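Local atomic coordinates of DUF3836 domain-containing protein (Parabacteroides distasonis ATCC 8503, PDB entry 4R03), a protein that is of unknown function but belongs to the DUF3836 family and folds as a single-layer antiparallel beta-sheet evolved from beta-hairpin repeats. Residues K43-A49 against Y63-Y69. Residue numbers count along the deposited sequence, not the author numbering.
Sequences KVSEKKA and YQITYQY
Build two neighbouring antiparallel strands, axes 4.6 Å apart at closest approach and N-to-C directions at 167°. Pair Ala-49 with Tyr-63 and Lys-47 with Ile-65 as hydrogen-bonded pairs (CA-CA 5.3 and 5.2 Å), Lys-48 with Gln-64 and Glu-46 with Thr-66 as non-hydrogen-bonded pairs (both 4.4 Å). The backbone ladder runs Tyr-63 N to Ala-49 O 3.2 Å, Ala-49 N to Tyr-63 O 2.9 Å, Ile-65 N to Lys-47 O and Lys-47 N to Ile-65 O both 2.8 Å, then Tyr-67 N to Ser-45 O 3.1 Å. There the regular pairing stops: Ser-45, with psi at -26°, and Glu-46 both face Gln-37 of the preceding strand, a classic beta bulge. Beyond it the strands diverge, with Lys-43 and Tyr-69 CA atoms 8.7 Å apart, and a side chain bridges the gap: Tyr-69 (chi1 m) donates from OH to Val-44 O at 2.7 Å.

Three tyrosine rings add side-chain contacts. Tyr-63, chi1 p, folds its ring over Ala-49, whose CB sits 3.5 Å from the ring centroid in a CH-pi contact; Lys-43 CD lies 4.0 Å from the Tyr-69 centroid. Tyr-67 packs its CD1 3.9 Å from Val-44 CG1.

Lys-47 extends all-trans on the same face as Ala-49, Tyr-63 and Ile-65. Its NZ bonds Ile-107 O and Ser-109 OG in the C-terminal segment, and a water links NZ (2.8 Å) to Tyr-63 OH (2.7 Å). Strands 44-53 and 58-69, the fourth and fifth of a seven-stranded antiparallel meander, form one of its beta-hairpins, the hairpin-repeat architecture of this single-layer beta-sheet protein.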
loop_
_atom_site.group_PDB
_atom_site.type_symbol
_atom_site.label_atom_id
_atom_site.label_comp_id
_atom_site.label_asym_id
_atom_site.label_seq_id
_atom_site.Cartn_x
_atom_site.Cartn_y
_atom_site.Cartn_z
ATOM N N LYS A 43 -5.608 -1.941 -13.840
ATOM C CA LYS A 43 -4.842 -2.672 -12.855
ATOM C C LYS A 43 -4.019 -1.706 -11.968
ATOM O O LYS A 43 -3.618 -0.634 -12.389
ATOM C CB LYS A 43 -3.901 -3.686 -13.520
ATOM C CG LYS A 43 -4.660 -4.728 -14.396
ATOM C CD LYS A 43 -3.862 -6.025 -14.558
ATOM C CE LYS A 43 -4.138 -6.765 -15.892
ATOM N NZ LYS A 43 -2.951 -6.716 -16.861
ATOM N N VAL A 44 -3.740 -2.151 -10.749
ATOM C CA VAL A 44 -3.025 -1.259 -9.834
ATOM C C VAL A 44 -1.629 -0.944 -10.369
ATOM O O VAL A 44 -0.878 -1.861 -10.725
ATOM C CB VAL A 44 -2.836 -1.879 -8.428
ATOM C CG1 VAL A 44 -1.997 -0.925 -7.541
ATOM C CG2 VAL A 44 -4.058 -2.188 -7.781
ATOM N N SER A 45 -1.297 0.309 -10.430
ATOM C CA SER A 45 0.001 0.787 -10.929
ATOM C C SER A 45 0.899 1.287 -9.804
ATOM O O SER A 45 2.118 1.244 -9.915
ATOM C CB SER A 45 -0.223 1.890 -11.926
ATOM O OG SER A 45 -0.956 2.973 -11.396
ATOM N N GLU A 46 0.286 1.730 -8.697
ATOM C CA GLU A 46 1.032 2.272 -7.597
ATOM C C GLU A 46 0.267 2.061 -6.289
ATOM O O GLU A 46 -0.945 2.245 -6.262
ATOM C CB GLU A 46 1.298 3.749 -7.812
ATOM C CG GLU A 46 2.247 4.364 -6.767
ATOM C CD GLU A 46 2.134 5.863 -6.688
ATOM O OE1 GLU A 46 2.761 6.579 -7.499
ATOM O OE2 GLU A 46 1.381 6.325 -5.804
ATOM N N LYS A 47 0.988 1.647 -5.254
ATOM C CA LYS A 47 0.466 1.492 -3.891
ATOM C C LYS A 47 1.376 2.325 -2.990
ATOM O O LYS A 47 2.593 2.104 -2.970
ATOM C CB LYS A 47 0.418 0.063 -3.448
ATOM C CG LYS A 47 0.047 -0.212 -2.000
ATOM C CD LYS A 47 0.123 -1.679 -1.698
ATOM C CE LYS A 47 -0.405 -2.026 -0.354
ATOM N NZ LYS A 47 -0.391 -3.487 -0.168
ATOM N N LYS A 48 0.818 3.264 -2.253
ATOM C CA LYS A 48 1.539 4.014 -1.238
ATOM C C LYS A 48 1.038 3.642 0.129
ATOM O O LYS A 48 -0.180 3.511 0.321
ATOM C CB LYS A 48 1.366 5.484 -1.434
ATOM C CG LYS A 48 2.158 6.068 -2.513
ATOM C CD LYS A 48 1.973 7.618 -2.425
ATOM C CE LYS A 48 2.574 8.274 -3.589
ATOM N NZ LYS A 48 2.589 9.720 -3.392
ATOM N N ALA A 49 1.941 3.413 1.050
ATOM C CA ALA A 49 1.624 3.062 2.421
ATOM C C ALA A 49 2.088 4.230 3.303
ATOM O O ALA A 49 3.232 4.743 3.112
ATOM C CB ALA A 49 2.291 1.803 2.866
ATOM N N TYR A 63 6.223 3.844 2.456
ATOM C CA TYR A 63 6.775 3.198 1.259
ATOM C C TYR A 63 5.869 3.344 0.098
ATOM O O TYR A 63 4.691 3.708 0.221
ATOM C CB TYR A 63 7.155 1.725 1.491
ATOM C CG TYR A 63 6.003 0.725 1.680
ATOM C CD1 TYR A 63 5.189 0.401 0.609
ATOM C CD2 TYR A 63 5.767 0.128 2.883
ATOM C CE1 TYR A 63 4.145 -0.569 0.727
ATOM C CE2 TYR A 63 4.725 -0.857 3.010
ATOM C CZ TYR A 63 3.962 -1.156 1.927
ATOM O OH TYR A 63 2.888 -2.066 2.011
ATOM N N GLN A 64 6.395 3.043 -1.078
ATOM C CA GLN A 64 5.678 3.141 -2.339
ATOM C C GLN A 64 6.086 1.934 -3.195
ATOM O O GLN A 64 7.284 1.646 -3.316
ATOM C CB GLN A 64 6.012 4.398 -3.098
ATOM C CG GLN A 64 5.335 4.507 -4.426
ATOM C CD GLN A 64 5.763 5.725 -5.190
ATOM O OE1 GLN A 64 6.893 5.797 -5.705
ATOM N NE2 GLN A 64 4.872 6.686 -5.285
ATOM N N ILE A 65 5.106 1.222 -3.758
ATOM C CA ILE A 65 5.415 0.140 -4.698
ATOM C C ILE A 65 4.768 0.488 -6.031
ATOM O O ILE A 65 3.626 0.979 -6.085
ATOM C CB ILE A 65 4.852 -1.174 -4.170
ATOM C CG1 ILE A 65 5.338 -1.490 -2.758
ATOM C CG2 ILE A 65 5.113 -2.348 -5.182
ATOM C CD1 ILE A 65 4.810 -2.723 -2.161
ATOM N N THR A 66 5.504 0.266 -7.134
ATOM C CA THR A 66 4.936 0.365 -8.470
ATOM C C THR A 66 4.944 -1.015 -9.148
ATOM O O THR A 66 5.730 -1.882 -8.792
ATOM C CB THR A 66 5.632 1.397 -9.366
ATOM O OG1 THR A 66 7.013 1.066 -9.452
ATOM C CG2 THR A 66 5.481 2.796 -8.821
ATOM N N TYR A 67 3.969 -1.205 -10.006
ATOM C CA TYR A 67 3.639 -2.560 -10.583
ATOM C C TYR A 67 3.644 -2.477 -12.095
ATOM O O TYR A 67 3.055 -1.603 -12.678
ATOM C CB TYR A 67 2.275 -3.067 -10.133
ATOM C CG TYR A 67 2.125 -3.099 -8.646
ATOM C CD1 TYR A 67 1.716 -1.943 -7.947
ATOM C CD2 TYR A 67 2.346 -4.249 -7.920
ATOM C CE1 TYR A 67 1.616 -1.978 -6.548
ATOM C CE2 TYR A 67 2.259 -4.287 -6.511
ATOM C CZ TYR A 67 1.889 -3.133 -5.841
ATOM O OH TYR A 67 1.757 -3.196 -4.497
ATOM N N GLN A 68 4.360 -3.441 -12.705
ATOM C CA GLN A 68 4.382 -3.629 -14.167
ATOM C C GLN A 68 3.939 -5.057 -14.547
ATOM O O GLN A 68 4.241 -6.021 -13.864
ATOM C CB GLN A 68 5.786 -3.392 -14.649
ATOM C CG GLN A 68 6.253 -2.005 -14.493
ATOM C CD GLN A 68 7.629 -1.877 -15.102
ATOM O OE1 GLN A 68 8.595 -2.497 -14.628
ATOM N NE2 GLN A 68 7.719 -1.117 -16.189
ATOM N N TYR A 69 3.136 -5.121 -15.614
ATOM C CA TYR A 69 2.410 -6.309 -16.041
ATOM C C TYR A 69 2.913 -6.765 -17.426
ATOM O O TYR A 69 3.217 -5.937 -18.273
ATOM C CB TYR A 69 0.910 -6.016 -16.135
ATOM C CG TYR A 69 0.376 -5.624 -14.765
ATOM C CD1 TYR A 69 -0.060 -6.583 -13.874
ATOM C CD2 TYR A 69 0.366 -4.278 -14.393
ATOM C CE1 TYR A 69 -0.505 -6.230 -12.600
ATOM C CE2 TYR A 69 -0.123 -3.920 -13.131
ATOM C CZ TYR A 69 -0.503 -4.892 -12.252
ATOM O OH TYR A 69 -0.978 -4.574 -10.950
HETATM O O HOH W 1 3.459 1.759 -12.421
HETATM O O HOH W 2 2.369 -4.059 0.228
HETATM O O HOH W 3 4.814 9.496 -5.434
#